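Local coordinates for ancylostoma secreted protein 1 (Necator americanus, PDB 3NT8) that is probably associated with the transition of infective hookworm larvae to parasitism, as a secreted protein built from two CAP domains, at residues A[49-54]-A[61-66]; A[100-105]-A[146-151]; A[138-143]-A[185-190]. One frame throughout, in Å; residues are numbered along the deposited sequence.

Contact 1: A[49-54]-A[61-66]; sequences RRVAKG and GKLNPA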
ATOM      1  N   ARG A  49      -8.452  10.877  14.632  1.00 15.84           N
ATOM      2  CA  ARG A  49      -7.760  11.126  15.886  1.00 15.97           C
ATOM      3  C   ARG A  49      -8.412  10.289  16.965  1.00 16.50           C
ATOM      4  O   ARG A  49      -7.709   9.769  17.804  1.00 16.36           O
ATOM      5  CB  ARG A  49      -7.788  12.606  16.261  1.00 16.16           C
ATOM      6  CG  ARG A  49      -7.028  12.945  17.540  1.00 17.80           C
ATOM      7  CD  ARG A  49      -7.082  14.430  17.796  1.00 16.76           C
ATOM      8  NE  ARG A  49      -5.906  15.082  17.215  1.00 18.44           N
ATOM      9  CZ  ARG A  49      -5.929  15.995  16.242  1.00 18.95           C
ATOM     10  NH1 ARG A  49      -7.066  16.406  15.703  1.00 19.43           N
ATOM     11  NH2 ARG A  49      -4.798  16.513  15.820  1.00 13.78           N
ATOM     12  N   ARG A  50      -9.752  10.185  16.921  1.00 15.76           N
ATOM     13  CA  ARG A  50     -10.480   9.273  17.763  1.00 16.32           C
ATOM     14  C   ARG A  50     -10.020   7.848  17.641  1.00 16.52           C
ATOM     15  O   ARG A  50      -9.945   7.162  18.655  1.00 18.84           O
ATOM     16  CB  ARG A  50     -11.991   9.370  17.596  1.00 15.45           C
ATOM     17  CG  ARG A  50     -12.602  10.656  18.119  1.00 17.51           C
ATOM     18  CD  ARG A  50     -14.088  10.583  18.092  1.00 22.18           C
ATOM     19  NE  ARG A  50     -14.681   9.560  18.980  1.00 29.94           N
ATOM     20  CZ  ARG A  50     -14.893   9.651  20.320  1.00 35.99           C
ATOM     21  NH1 ARG A  50     -14.506  10.709  21.040  1.00 38.21           N
ATOM     22  NH2 ARG A  50     -15.496   8.638  20.981  1.00 37.16           N
ATOM     23  N   VAL A  51      -9.723   7.383  16.440  1.00 17.39           N
ATOM     24  CA  VAL A  51      -9.266   6.025  16.235  1.00 16.72           C
ATOM     25  C   VAL A  51      -7.891   5.853  16.798  1.00 17.95           C
ATOM     26  O   VAL A  51      -7.631   4.903  17.587  1.00 19.63           O
ATOM     27  CB  VAL A  51      -9.256   5.637  14.731  1.00 18.13           C
ATOM     28  CG1 VAL A  51      -8.664   4.202  14.539  1.00 12.21           C
ATOM     29  CG2 VAL A  51     -10.654   5.711  14.151  1.00 18.21           C
ATOM     30  N   ALA A  52      -6.996   6.747  16.379  1.00 18.83           N
ATOM     31  CA  ALA A  52      -5.628   6.787  16.855  1.00 19.23           C
ATOM     32  C   ALA A  52      -5.532   6.678  18.362  1.00 19.52           C
ATOM     33  O   ALA A  52      -4.712   5.904  18.836  1.00 18.58           O
ATOM     34  CB  ALA A  52      -4.946   7.995  16.379  1.00 19.11           C
ATOM     35  N   LYS A  53      -6.359   7.464  19.076  1.00 20.80           N
ATOM     36  CA  LYS A  53      -6.442   7.527  20.562  1.00 22.10           C
ATOM     37  C   LYS A  53      -7.140   6.312  21.214  1.00 22.73           C
ATOM     38  O   LYS A  53      -7.052   6.134  22.435  1.00 24.02           O
ATOM     39  CB  LYS A  53      -7.141   8.807  21.000  1.00 22.94           C
ATOM     40  CG  LYS A  53      -6.298  10.034  20.797  1.00 24.73           C
ATOM     41  CD  LYS A  53      -6.671  11.174  21.729  1.00 28.14           C
ATOM     42  CE  LYS A  53      -5.587  12.304  21.713  1.00 26.89           C
ATOM     43  NZ  LYS A  53      -6.208  13.621  22.105  1.00 32.69           N
ATOM     44  N   GLY A  54      -7.720   5.431  20.388  1.00 22.70           N
ATOM     45  CA  GLY A  54      -8.416   4.242  20.865  1.00 23.97           C
ATOM     46  C   GLY A  54      -9.778   4.568  21.447  1.00 25.29           C
ATOM     47  O   GLY A  54     -10.242   3.847  22.311  1.00 26.11           O
ATOM     48  N   GLY A  61     -16.701  -3.374  20.888  1.00 25.01           N
ATOM     49  CA  GLY A  61     -16.035  -2.635  21.952  1.00 21.87           C
ATOM     50  C   GLY A  61     -15.482  -1.365  21.314  1.00 20.33           C
ATOM     51  O   GLY A  61     -16.236  -0.705  20.622  1.00 19.62           O
ATOM     52  N   LYS A  62     -14.201  -1.063  21.536  1.00 18.45           N
ATOM     53  CA  LYS A  62     -13.495   0.028  20.890  1.00 17.53           C
ATOM     54  C   LYS A  62     -12.579  -0.461  19.805  1.00 19.19           C
ATOM     55  O   LYS A  62     -11.922  -1.531  19.946  1.00 18.60           O
ATOM     56  CB  LYS A  62     -12.639   0.825  21.896  1.00 18.35           C
ATOM     57  CG  LYS A  62     -13.407   1.537  22.985  1.00 14.31           C
ATOM     58  CD  LYS A  62     -14.158   2.754  22.421  1.00 13.31           C
ATOM     59  CE  LYS A  62     -14.882   3.443  23.556  1.00 12.89           C
ATOM     60  NZ  LYS A  62     -15.568   4.592  23.044  1.00 16.38           N
ATOM     61  N   LEU A  63     -12.449   0.352  18.742  1.00 18.74           N
ATOM     62  CA  LEU A  63     -11.425   0.098  17.745  1.00 17.83           C
ATOM     63  C   LEU A  63     -10.062   0.175  18.335  1.00 18.65           C
ATOM     64  O   LEU A  63      -9.812   1.018  19.212  1.00 19.57           O
ATOM     65  CB  LEU A  63     -11.517   1.117  16.605  1.00 17.49           C
ATOM     66  CG  LEU A  63     -12.779   1.002  15.752  1.00 17.71           C
ATOM     67  CD1 LEU A  63     -12.923   2.180  14.786  1.00 15.77           C
ATOM     68  CD2 LEU A  63     -12.792  -0.318  14.988  1.00 15.45           C
ATOM     69  N   ASN A  64      -9.133  -0.625  17.801  1.00 19.00           N
ATOM     70  CA  ASN A  64      -7.744  -0.502  18.208  1.00 19.41           C
ATOM     71  C   ASN A  64      -7.152   0.894  17.982  1.00 18.86           C
ATOM     72  O   ASN A  64      -7.405   1.489  16.949  1.00 19.59           O
ATOM     73  CB  ASN A  64      -6.864  -1.513  17.446  1.00 18.93           C
ATOM     74  CG  ASN A  64      -7.143  -2.925  17.836  1.00 18.98           C
ATOM     75  OD1 ASN A  64      -7.234  -3.213  19.034  1.00 19.06           O
ATOM     76  ND2 ASN A  64      -7.318  -3.837  16.819  1.00  9.16           N
ATOM     77  N   PRO A  65      -6.312   1.391  18.924  1.00 19.70           N
ATOM     78  CA  PRO A  65      -5.528   2.631  18.722  1.00 19.36           C
ATOM     79  C   PRO A  65      -4.549   2.511  17.559  1.00 20.00           C
ATOM     80  O   PRO A  65      -4.174   1.397  17.192  1.00 20.40           O
ATOM     81  CB  PRO A  65      -4.714   2.737  20.011  1.00 19.60           C
ATOM     82  CG  PRO A  65      -4.637   1.327  20.541  1.00 18.89           C
ATOM     83  CD  PRO A  65      -6.051   0.832  20.266  1.00 19.04           C
ATOM     84  N   ALA A  66      -4.099   3.659  17.039  1.00 19.88           N
ATOM     85  CA  ALA A  66      -3.305   3.676  15.842  1.00 19.89           C
ATOM     86  C   ALA A  66      -1.981   4.405  15.978  1.00 20.35           C
ATOM     87  O   ALA A  66      -1.942   5.572  16.394  1.00 21.17           O
ATOM     88  CB  ALA A  66      -4.101   4.282  14.690  1.00 19.81           C
TER
HETATM   89  O   HOH W   1     -10.378   3.649  18.505  1.00 19.18           O
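A66 and A52 are joined backbone to backbone. A66 N donates to A52 O at 2.9 Å, with a nearly straight N-H...O angle of 164°. P65 CB packs on A52 O, carbon to oxygen, at 3.4 Å. The carbonyl of V51 is held in several ways at once. It accepts G54 N within its own segment. P65 CA approaches V51 O to 3.3 Å in an almost linear CA-H...O contact. A water adds a third link, donating to L63 O at 2.8 Å and, at a longer distance, to V51 O.

The motif here is a Schellman motif at the C-terminal end of helix 34-52. G54 leaves the helical conformation with a positive phi of 76°, and two bonds run back into the last turn. The chain then loops out and returns across this end to strand 66-67, within the first CAP domain.

The apolar contacts lie around the same turn. A52 CB and A66 CB meet at 4.2 Å. V51 CG2 is anti to the carbonyl carbon, beside the backbone N, and there it meets L63 CD1 at 4.2 Å. V153 and F149 of helix 147-153 extend this patch.

The charged groups belong to the exposed side. The first carbons of K62 run past G54 O, with K62 CB at 3.9 Å. R50 NH2 and K62 NZ come within 4.5 Å. R50 NE forms a salt bridge to E56 and K62 NZ one to D57, which probably eases the closeness of the like charges.

Contact 2: A[100-105]-A[146-151]; sequences AQNTMS and LFAFSN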
ATOM      1  N   ALA A 100      -8.423   7.103  -4.423  1.00 20.45           N
ATOM      2  CA  ALA A 100      -9.613   6.326  -4.118  1.00 19.18           C
ATOM      3  C   ALA A 100     -10.813   7.305  -3.963  1.00 18.20           C
ATOM      4  O   ALA A 100     -10.638   8.466  -3.679  1.00 15.20           O
ATOM      5  CB  ALA A 100      -9.376   5.530  -2.857  1.00 19.76           C
ATOM      6  N   GLN A 101     -12.019   6.818  -4.165  1.00 17.69           N
ATOM      7  CA  GLN A 101     -13.173   7.666  -4.149  1.00 19.21           C
ATOM      8  C   GLN A 101     -14.323   7.124  -3.301  1.00 19.22           C
ATOM      9  O   GLN A 101     -14.636   5.965  -3.348  1.00 20.02           O
ATOM     10  CB  GLN A 101     -13.674   7.913  -5.590  1.00 20.04           C
ATOM     11  CG  GLN A 101     -14.915   8.785  -5.678  1.00 22.36           C
ATOM     12  CD  GLN A 101     -15.299   9.090  -7.117  1.00 25.31           C
ATOM     13  OE1 GLN A 101     -14.815   8.457  -8.066  1.00 31.86           O
ATOM     14  NE2 GLN A 101     -16.188  10.011  -7.277  1.00 27.72           N
ATOM     15  N   ASN A 102     -14.943   8.032  -2.558  1.00 19.67           N
ATOM     16  CA  ASN A 102     -16.142   7.809  -1.806  1.00 19.98           C
ATOM     17  C   ASN A 102     -17.263   8.659  -2.411  1.00 20.90           C
ATOM     18  O   ASN A 102     -17.047   9.825  -2.746  1.00 20.69           O
ATOM     19  CB  ASN A 102     -15.916   8.243  -0.363  1.00 19.69           C
ATOM     20  CG  ASN A 102     -15.470   7.109   0.548  1.00 17.68           C
ATOM     21  OD1 ASN A 102     -15.416   5.966   0.149  1.00 20.64           O
ATOM     22  ND2 ASN A 102     -15.124   7.449   1.787  1.00 14.74           N
ATOM     23  N   THR A 103     -18.457   8.087  -2.523  1.00 22.59           N
ATOM     24  CA  THR A 103     -19.550   8.733  -3.239  1.00 25.20           C
ATOM     25  C   THR A 103     -20.933   8.428  -2.611  1.00 25.44           C
ATOM     26  O   THR A 103     -21.174   7.324  -2.017  1.00 25.30           O
ATOM     27  CB  THR A 103     -19.543   8.361  -4.781  1.00 26.69           C
ATOM     28  OG1 THR A 103     -20.497   9.185  -5.444  1.00 32.54           O
ATOM     29  CG2 THR A 103     -19.931   6.901  -5.001  1.00 27.71           C
ATOM     30  N   MET A 104     -21.811   9.428  -2.712  1.00 24.57           N
ATOM     31  CA  MET A 104     -23.144   9.345  -2.113  1.00 25.08           C
ATOM     32  C   MET A 104     -24.096  10.173  -2.947  1.00 25.02           C
ATOM     33  O   MET A 104     -23.777  11.287  -3.359  1.00 23.95           O
ATOM     34  CB  MET A 104     -23.158   9.880  -0.684  1.00 24.14           C
ATOM     35  CG  MET A 104     -24.453   9.839  -0.024  1.00 25.62           C
ATOM     36  SD  MET A 104     -24.888   8.162   0.278  1.00 40.14           S
ATOM     37  CE  MET A 104     -26.387   8.530   1.221  1.00 39.60           C
ATOM     38  N   SER A 105     -25.281   9.624  -3.148  1.00 25.84           N
ATOM     39  CA  SER A 105     -26.294  10.309  -3.928  1.00 27.23           C
ATOM     40  C   SER A 105     -27.559  10.534  -3.096  1.00 26.45           C
ATOM     41  O   SER A 105     -28.051   9.619  -2.432  1.00 26.14           O
ATOM     42  CB  SER A 105     -26.580   9.538  -5.222  1.00 29.07           C
ATOM     43  OG  SER A 105     -27.583  10.212  -5.985  1.00 32.11           O
ATOM     44  N   LEU A 146     -17.072  -2.254   4.629  1.00 21.45           N
ATOM     45  CA  LEU A 146     -16.073  -1.283   5.149  1.00 18.83           C
ATOM     46  C   LEU A 146     -15.492  -0.385   4.048  1.00 17.84           C
ATOM     47  O   LEU A 146     -14.557   0.419   4.273  1.00 17.89           O
ATOM     48  CB  LEU A 146     -14.940  -2.053   5.885  1.00 19.12           C
ATOM     49  CG  LEU A 146     -15.371  -2.802   7.170  1.00 19.99           C
ATOM     50  CD1 LEU A 146     -14.324  -3.823   7.605  1.00 21.83           C
ATOM     51  CD2 LEU A 146     -15.758  -1.953   8.325  1.00 16.12           C
ATOM     52  N   PHE A 147     -15.991  -0.519   2.826  1.00 17.63           N
ATOM     53  CA  PHE A 147     -15.382   0.224   1.729  1.00 16.00           C
ATOM     54  C   PHE A 147     -15.212   1.700   2.027  1.00 16.86           C
ATOM     55  O   PHE A 147     -14.125   2.274   1.853  1.00 17.92           O
ATOM     56  CB  PHE A 147     -16.204   0.105   0.472  1.00 17.33           C
ATOM     57  CG  PHE A 147     -15.618   0.872  -0.691  1.00 17.29           C
ATOM     58  CD1 PHE A 147     -14.523   0.373  -1.403  1.00 19.80           C
ATOM     59  CD2 PHE A 147     -16.139   2.105  -1.048  1.00 19.27           C
ATOM     60  CE1 PHE A 147     -13.959   1.087  -2.468  1.00 20.53           C
ATOM     61  CE2 PHE A 147     -15.575   2.827  -2.132  1.00 17.79           C
ATOM     62  CZ  PHE A 147     -14.483   2.320  -2.806  1.00 18.64           C
ATOM     63  N   ALA A 148     -16.303   2.339   2.405  1.00 15.05           N
ATOM     64  CA  ALA A 148     -16.329   3.751   2.577  1.00 15.91           C
ATOM     65  C   ALA A 148     -15.556   4.186   3.842  1.00 15.76           C
ATOM     66  O   ALA A 148     -14.891   5.188   3.808  1.00 17.17           O
ATOM     67  CB  ALA A 148     -17.825   4.241   2.586  1.00 16.19           C
ATOM     68  N   PHE A 149     -15.610   3.386   4.907  1.00 16.35           N
ATOM     69  CA  PHE A 149     -14.861   3.613   6.132  1.00 16.72           C
ATOM     70  C   PHE A 149     -13.362   3.494   5.934  1.00 15.93           C
ATOM     71  O   PHE A 149     -12.649   4.314   6.485  1.00 15.94           O
ATOM     72  CB  PHE A 149     -15.359   2.668   7.253  1.00 18.23           C
ATOM     73  CG  PHE A 149     -14.463   2.628   8.503  1.00 19.13           C
ATOM     74  CD1 PHE A 149     -14.583   3.603   9.487  1.00 20.10           C
ATOM     75  CD2 PHE A 149     -13.517   1.603   8.692  1.00 19.76           C
ATOM     76  CE1 PHE A 149     -13.776   3.584  10.650  1.00 20.31           C
ATOM     77  CE2 PHE A 149     -12.693   1.547   9.866  1.00 18.16           C
ATOM     78  CZ  PHE A 149     -12.813   2.543  10.840  1.00 20.38           C
ATOM     79  N   SER A 150     -12.907   2.535   5.124  1.00 14.68           N
ATOM     80  CA  SER A 150     -11.492   2.289   4.816  1.00 15.09           C
ATOM     81  C   SER A 150     -10.752   3.459   4.180  1.00 15.61           C
ATOM     82  O   SER A 150      -9.632   3.768   4.612  1.00 16.88           O
ATOM     83  CB  SER A 150     -11.309   0.995   4.003  1.00 13.60           C
ATOM     84  OG  SER A 150     -11.630   1.129   2.625  1.00 16.58           O
ATOM     85  N   ASN A 151     -11.392   4.154   3.225  1.00 15.41           N
ATOM     86  CA  ASN A 151     -10.863   5.389   2.650  1.00 14.53           C
ATOM     87  C   ASN A 151     -10.766   6.519   3.641  1.00 14.88           C
ATOM     88  O   ASN A 151      -9.812   7.268   3.603  1.00 13.93           O
ATOM     89  CB  ASN A 151     -11.627   5.889   1.379  1.00 15.32           C
ATOM     90  CG  ASN A 151     -11.668   4.834   0.286  1.00 14.91           C
ATOM     91  OD1 ASN A 151     -10.663   4.210   0.029  1.00 17.74           O
ATOM     92  ND2 ASN A 151     -12.857   4.587  -0.297  1.00 17.09           N
TER
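The F147 ring meets Q101 with its edge. F147 CG is anti to the backbone N, and the ring beyond it comes to Q101 O. This oxygen lies near the ring plane, 3.5 Å from F147 CE2. Over one face of the ring, offset toward the rim, sits N151 ND2 of the same helix. The ring of Y182 also meets F147.

The other flat groups are the amides of N102 and N151. They cross obliquely, with their planes 59° apart. N151 ND2 donates to N102 OD1 at 2.9 Å, and the bond is nearly straight at 168°. The acceptor lies in the amide plane of N151, while the donor stands well above the carbonyl plane of N102. The other branch of N102 turns to the helix backbone. N102 ND2 donates to A148 O at 3.0 Å, and A148 O lies close to the amide plane of N102. Y177 OH is a further, weak partner of N102 ND2.

A100 comes in beside this pair. Its CB lies 3.4 Å from N151 OD1. A148 CB lies 3.8 Å from N102 OD1, so the amide is also flanked by a methyl group.

Strand 100-107 is an outermost strand of the domain's four-stranded sheet. Helix 147-153 packs against it, the axes of the two short segments approaching to 8.4 Å. The pair Q101-N102 fits the G[EQ]N signature of CAP proteins, although A100 stands in the glycine place. W126 of helix 119-127 touches both N102 and A148.

The chemistry implies a fixed amide. N102 faces a donor with its oxygen and a carbonyl with its nitrogen, and these two bonds define its rotation. Buried polar groups are paired here, and the strand is joined to the helix by directed bonds as well as by packing.

Contact 3: A[138-143]-A[185-190]; sequences DNKYTG and NQPMWE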
ATOM      1  N   ASP A 138      -6.802  -7.455  13.373  1.00 27.27           N
ATOM      2  CA  ASP A 138      -5.600  -6.767  12.904  1.00 24.93           C
ATOM      3  C   ASP A 138      -5.946  -5.453  12.098  1.00 24.25           C
ATOM      4  O   ASP A 138      -5.088  -4.858  11.458  1.00 22.12           O
ATOM      5  CB  ASP A 138      -4.737  -7.701  12.062  1.00 26.13           C
ATOM      6  CG  ASP A 138      -4.263  -8.951  12.824  1.00 28.28           C
ATOM      7  OD1 ASP A 138      -4.154  -8.910  14.083  1.00 27.05           O
ATOM      8  OD2 ASP A 138      -3.980  -9.969  12.132  1.00 29.04           O
ATOM      9  N   ASN A 139      -7.205  -5.008  12.197  1.00 23.00           N
ATOM     10  CA  ASN A 139      -7.716  -3.851  11.494  1.00 22.32           C
ATOM     11  C   ASN A 139      -7.654  -4.077   9.992  1.00 22.77           C
ATOM     12  O   ASN A 139      -7.552  -3.118   9.212  1.00 20.38           O
ATOM     13  CB  ASN A 139      -6.989  -2.564  11.922  1.00 22.85           C
ATOM     14  CG  ASN A 139      -6.583  -2.570  13.408  1.00 20.67           C
ATOM     15  OD1 ASN A 139      -7.384  -2.832  14.306  1.00 21.66           O
ATOM     16  ND2 ASN A 139      -5.317  -2.308  13.653  1.00 19.14           N
ATOM     17  N   LYS A 140      -7.694  -5.360   9.589  1.00 21.75           N
ATOM     18  CA  LYS A 140      -7.536  -5.683   8.164  1.00 23.74           C
ATOM     19  C   LYS A 140      -8.791  -5.459   7.398  1.00 24.00           C
ATOM     20  O   LYS A 140      -9.887  -5.756   7.915  1.00 25.05           O
ATOM     21  CB  LYS A 140      -7.004  -7.113   7.923  1.00 23.54           C
ATOM     22  CG  LYS A 140      -5.556  -7.279   8.377  1.00 23.95           C
ATOM     23  CD  LYS A 140      -5.030  -8.702   8.321  1.00 28.67           C
ATOM     24  CE  LYS A 140      -3.502  -8.641   8.522  1.00 30.20           C
ATOM     25  NZ  LYS A 140      -3.018 -10.058   8.665  1.00 37.34           N
ATOM     26  N   TYR A 141      -8.645  -4.961   6.164  1.00 24.37           N
ATOM     27  CA  TYR A 141      -9.812  -4.785   5.264  1.00 25.13           C
ATOM     28  C   TYR A 141     -10.242  -6.144   4.736  1.00 26.18           C
ATOM     29  O   TYR A 141      -9.420  -6.898   4.165  1.00 26.36           O
ATOM     30  CB  TYR A 141      -9.503  -3.884   4.052  1.00 22.23           C
ATOM     31  CG  TYR A 141     -10.736  -3.603   3.209  1.00 22.61           C
ATOM     32  CD1 TYR A 141     -11.630  -2.570   3.564  1.00 21.09           C
ATOM     33  CD2 TYR A 141     -11.014  -4.344   2.062  1.00 19.03           C
ATOM     34  CE1 TYR A 141     -12.784  -2.290   2.787  1.00 24.21           C
ATOM     35  CE2 TYR A 141     -12.155  -4.107   1.285  1.00 19.84           C
ATOM     36  CZ  TYR A 141     -13.032  -3.087   1.670  1.00 23.63           C
ATOM     37  OH  TYR A 141     -14.105  -2.794   0.924  1.00 25.63           O
ATOM     38  N   THR A 142     -11.536  -6.429   4.872  1.00 28.58           N
ATOM     39  CA  THR A 142     -12.116  -7.687   4.373  1.00 29.67           C
ATOM     40  C   THR A 142     -13.408  -7.383   3.615  1.00 30.99           C
ATOM     41  O   THR A 142     -14.082  -8.303   3.120  1.00 32.33           O
ATOM     42  CB  THR A 142     -12.405  -8.704   5.502  1.00 29.01           C
ATOM     43  OG1 THR A 142     -13.079  -8.049   6.588  1.00 30.84           O
ATOM     44  CG2 THR A 142     -11.130  -9.387   5.976  1.00 29.81           C
ATOM     45  N   GLY A 143     -13.730  -6.099   3.500  1.00 30.39           N
ATOM     46  CA  GLY A 143     -14.953  -5.686   2.841  1.00 31.32           C
ATOM     47  C   GLY A 143     -16.059  -5.829   3.850  1.00 31.91           C
ATOM     48  O   GLY A 143     -16.043  -5.138   4.885  1.00 32.42           O
ATOM     49  N   ASN A 185      -7.266  -7.841   2.951  1.00 27.38           N
ATOM     50  CA  ASN A 185      -6.355  -8.282   4.003  1.00 27.89           C
ATOM     51  C   ASN A 185      -5.213  -7.313   4.396  1.00 27.31           C
ATOM     52  O   ASN A 185      -4.342  -7.681   5.221  1.00 26.25           O
ATOM     53  CB  ASN A 185      -5.799  -9.697   3.678  1.00 28.05           C
ATOM     54  CG  ASN A 185      -6.908 -10.783   3.709  1.00 31.28           C
ATOM     55  OD1 ASN A 185      -7.047 -11.553   2.775  1.00 35.26           O
ATOM     56  ND2 ASN A 185      -7.703 -10.807   4.771  1.00 29.98           N
ATOM     57  N   GLN A 186      -5.180  -6.124   3.768  1.00 25.57           N
ATOM     58  CA  GLN A 186      -4.216  -5.052   4.148  1.00 24.95           C
ATOM     59  C   GLN A 186      -4.792  -4.295   5.351  1.00 25.04           C
ATOM     60  O   GLN A 186      -5.987  -4.014   5.371  1.00 24.99           O
ATOM     61  CB  GLN A 186      -4.018  -4.069   2.995  1.00 25.35           C
ATOM     62  CG  GLN A 186      -3.289  -2.737   3.352  1.00 26.36           C
ATOM     63  CD  GLN A 186      -3.207  -1.779   2.164  1.00 30.81           C
ATOM     64  OE1 GLN A 186      -4.219  -1.137   1.816  1.00 33.86           O
ATOM     65  NE2 GLN A 186      -2.031  -1.688   1.524  1.00 25.92           N
ATOM     66  N   PRO A 187      -3.964  -4.023   6.374  1.00 24.92           N
ATOM     67  CA  PRO A 187      -4.442  -3.316   7.554  1.00 24.61           C
ATOM     68  C   PRO A 187      -4.756  -1.868   7.240  1.00 22.82           C
ATOM     69  O   PRO A 187      -3.975  -1.170   6.572  1.00 24.15           O
ATOM     70  CB  PRO A 187      -3.301  -3.431   8.551  1.00 24.41           C
ATOM     71  CG  PRO A 187      -2.085  -3.880   7.714  1.00 26.53           C
ATOM     72  CD  PRO A 187      -2.664  -4.674   6.602  1.00 25.26           C
ATOM     73  N   MET A 188      -5.929  -1.443   7.691  1.00 21.00           N
ATOM     74  CA  MET A 188      -6.347  -0.046   7.505  1.00 20.22           C
ATOM     75  C   MET A 188      -5.402   0.852   8.303  1.00 19.65           C
ATOM     76  O   MET A 188      -5.078   1.950   7.855  1.00 19.99           O
ATOM     77  CB  MET A 188      -7.798   0.135   7.905  1.00 19.95           C
ATOM     78  CG  MET A 188      -8.712  -0.491   6.887  1.00 17.59           C
ATOM     79  SD  MET A 188     -10.451  -0.432   7.214  1.00 22.14           S
ATOM     80  CE  MET A 188     -10.548  -1.590   8.594  1.00 11.71           C
ATOM     81  N   TRP A 189      -4.905   0.326   9.437  1.00 18.68           N
ATOM     82  CA  TRP A 189      -3.911   1.023  10.269  1.00 18.84           C
ATOM     83  C   TRP A 189      -3.207  -0.026  11.142  1.00 20.07           C
ATOM     84  O   TRP A 189      -3.713  -1.165  11.373  1.00 18.72           O
ATOM     85  CB  TRP A 189      -4.576   2.164  11.156  1.00 16.85           C
ATOM     86  CG  TRP A 189      -5.515   1.612  12.241  1.00 17.58           C
ATOM     87  CD1 TRP A 189      -5.174   1.232  13.536  1.00 18.54           C
ATOM     88  CD2 TRP A 189      -6.934   1.394  12.137  1.00 16.78           C
ATOM     89  NE1 TRP A 189      -6.294   0.823  14.234  1.00 15.25           N
ATOM     90  CE2 TRP A 189      -7.386   0.913  13.401  1.00 17.77           C
ATOM     91  CE3 TRP A 189      -7.872   1.582  11.117  1.00 13.46           C
ATOM     92  CZ2 TRP A 189      -8.715   0.559  13.631  1.00 17.08           C
ATOM     93  CZ3 TRP A 189      -9.202   1.267  11.370  1.00 17.17           C
ATOM     94  CH2 TRP A 189      -9.605   0.726  12.608  1.00 17.16           C
ATOM     95  N   GLU A 190      -2.080   0.376  11.719  1.00 21.94           N
ATOM     96  CA  GLU A 190      -1.355  -0.542  12.600  1.00 23.48           C
ATOM     97  C   GLU A 190      -1.682  -0.260  14.024  1.00 21.83           C
ATOM     98  O   GLU A 190      -1.698   0.876  14.452  1.00 22.38           O
ATOM     99  CB  GLU A 190       0.152  -0.466  12.336  1.00 24.33           C
ATOM    100  CG  GLU A 190       0.539  -1.159  11.011  1.00 30.78           C
ATOM    101  CD  GLU A 190       2.039  -1.228  10.771  1.00 34.41           C
ATOM    102  OE1 GLU A 190       2.742  -0.200  10.930  1.00 36.95           O
ATOM    103  OE2 GLU A 190       2.497  -2.332  10.399  1.00 39.00           O
TER
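N139 lays its amide over one face of the W189 ring system, the two planes only 15° apart. N139 CB sits over the six-membered ring, 3.9 Å from its centroid. N139 ND2 stands over the NE1-CD1 side of the indole, 3.3 Å from W189 NE1. These two donors do not bond to each other. N139 ND2 donates instead to W189 O at 3.0 Å, and also to T191 OG1, while N139 OD1 accepts from N64. W189 NE1 makes a weak hydrogen bond to N64 O. W189 CG takes the crowded position between backbone N and carbonyl carbon (chi1 67°), which sets this ring atom near N139 ND2.

M188 turns its end toward the other segment. M188 CE lies 3.4 Å from N139 O, and M188 SD comes to the edge of the Y141 ring, near its plane. K140 is extended beyond CG and runs past N185 O, with K140 CD at 3.3 Å. Its NZ makes a salt bridge to D138 OD2 at 3.6 Å.

The two backbones run antiparallel. M188 N donates to N139 O at 2.8 Å, and Y141 N to Q186 O. N185 N adds a bond to Y141 O, nearly along the C=O axis. The arrangement is an isolated beta bridge, K140 with P187. It joins the loop before helix 147-153 to the loop that follows strand 170-177 in the first CAP domain.

How the contacts relate
All three contacts are partly buried, and contact 3 lies nearest the centre of the chain. Contact 2 has no exposed residue among those that touch. Contacts 1 and 3 reach the surface through exposed residues, mostly charged. Contact 1 ties a helix end to a loop, contact 2 a strand to a helix, and contact 3 a loop to a loop. Main-chain bonds and a water dominate contact 1, side-chain amides contact 2, and backbone bonds around a single bridge, with a stacked amide, contact 3. They meet directly. Contacts 1 and 3 share a polar link, and Y141 and M188 pack on S150. Helix 147-153, part of contact 2, touches contacts 1 and 3.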